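Side-chain contact in bradavidin 2 (Bradyrhizobium japonicum, PDB 4GGT), which binds biotin, as an eight-stranded beta-barrel protein of the avidin family: residues V79-I82 and M87-S90. Numbering follows the deposited sequence.
Sequences VGTI and MPTS
The Pro-88 ring turns its CG and CD corner to Thr-81, the two side chains crossing at a slant: CD lies 3.3 Å from Thr-81 O and CG 3.7 Å from Thr-81 OG1. Having no N-H to offer that carbonyl, the proline meets it with carbon. One face of the hairpin's sheet carries Val-79 and Ser-90, where Val-79 CG1 rests 3.4 Å from Ser-90 OG. The other carries Thr-89 opposite Gly-80; a beta carbon on Gly-80 would fall 2.1 Å from Pro-88 O, which probably explains the glycine. Thr-89 OG1 bonds to Asp-109 O on the next strand, tying the hairpin to a biotin-binding residue. Buried Met-87, extended through chi1 (179°) but bent at chi3, packs against Leu-63, Phe-65 and Trp-16, its CE 4.3 Å from Ile-82 CG1. Replacing Pro-88 by an alanine would probably open a gap beside Thr-81 and remove the ring's restraint on phi. The backbone ladder supplies the polar grip: Ser-90 N to Val-79 O at 2.8 Å, its return bond Val-79 N to Ser-90 O, and the longer Thr-81 N to Pro-88 O at 3.2 Å. Pairing thus rests on main-chain polarity, while side chains add van der Waals contact, mostly carbon against oxygen.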
loop_
_atom_site.group_PDB
_atom_site.type_symbol
_atom_site.label_atom_id
_atom_site.label_comp_id
_atom_site.label_asym_id
_atom_site.label_seq_id
_atom_site.Cartn_x
_atom_site.Cartn_y
_atom_site.Cartn_z
ATOM N N VAL A 79 -3.233 -7.057 -1.611
ATOM C CA VAL A 79 -4.256 -7.530 -2.501
ATOM C C VAL A 79 -5.578 -7.475 -1.697
ATOM O O VAL A 79 -5.588 -7.766 -0.498
ATOM C CB VAL A 79 -3.935 -8.938 -3.092
ATOM C CG1 VAL A 79 -3.488 -9.928 -1.988
ATOM C CG2 VAL A 79 -5.105 -9.446 -3.925
ATOM N N GLY A 80 -6.641 -7.023 -2.333
ATOM C CA GLY A 80 -7.913 -6.863 -1.628
ATOM C C GLY A 80 -9.047 -6.452 -2.533
ATOM O O GLY A 80 -9.077 -6.780 -3.732
ATOM N N THR A 81 -9.966 -5.697 -1.963
ATOM C CA THR A 81 -11.183 -5.317 -2.687
ATOM C C THR A 81 -11.645 -3.990 -2.149
ATOM O O THR A 81 -11.139 -3.525 -1.128
ATOM C CB THR A 81 -12.340 -6.365 -2.523
ATOM O OG1 THR A 81 -12.695 -6.466 -1.141
ATOM C CG2 THR A 81 -11.920 -7.724 -2.999
ATOM N N ILE A 82 -12.581 -3.365 -2.856
ATOM C CA ILE A 82 -13.159 -2.113 -2.418
ATOM C C ILE A 82 -14.641 -2.322 -2.159
ATOM O O ILE A 82 -15.358 -2.818 -3.031
ATOM C CB ILE A 82 -12.960 -0.984 -3.464
ATOM C CG1 ILE A 82 -11.470 -0.757 -3.731
ATOM C CG2 ILE A 82 -13.551 0.306 -2.961
ATOM C CD1 ILE A 82 -11.174 -0.387 -5.143
ATOM N N MET A 87 -11.460 -0.677 2.355
ATOM C CA MET A 87 -10.653 -1.422 1.426
ATOM C C MET A 87 -9.916 -2.496 2.221
ATOM O O MET A 87 -8.754 -2.311 2.628
ATOM C CB MET A 87 -9.657 -0.499 0.695
ATOM C CG MET A 87 -8.757 -1.240 -0.274
ATOM S SD MET A 87 -7.374 -0.245 -0.848
ATOM C CE MET A 87 -8.127 1.074 -1.738
ATOM N N PRO A 88 -10.580 -3.636 2.445
ATOM C CA PRO A 88 -9.874 -4.682 3.161
ATOM C C PRO A 88 -8.811 -5.324 2.286
ATOM O O PRO A 88 -9.024 -5.525 1.108
ATOM C CB PRO A 88 -10.988 -5.688 3.510
ATOM C CG PRO A 88 -12.024 -5.504 2.386
ATOM C CD PRO A 88 -11.949 -4.025 2.040
ATOM N N THR A 89 -7.674 -5.678 2.874
ATOM C CA THR A 89 -6.564 -6.224 2.087
ATOM C C THR A 89 -5.770 -7.211 2.929
ATOM O O THR A 89 -5.831 -7.186 4.176
ATOM C CB THR A 89 -5.533 -5.130 1.669
ATOM O OG1 THR A 89 -4.950 -4.557 2.855
ATOM C CG2 THR A 89 -6.139 -4.051 0.777
ATOM N N SER A 90 -5.047 -8.102 2.248
ATOM C CA SER A 90 -3.992 -8.878 2.915
ATOM C C SER A 90 -2.665 -8.400 2.323
ATOM O O SER A 90 -2.634 -7.928 1.200
ATOM C CB SER A 90 -4.136 -10.376 2.686
ATOM O OG SER A 90 -4.149 -10.716 1.292
#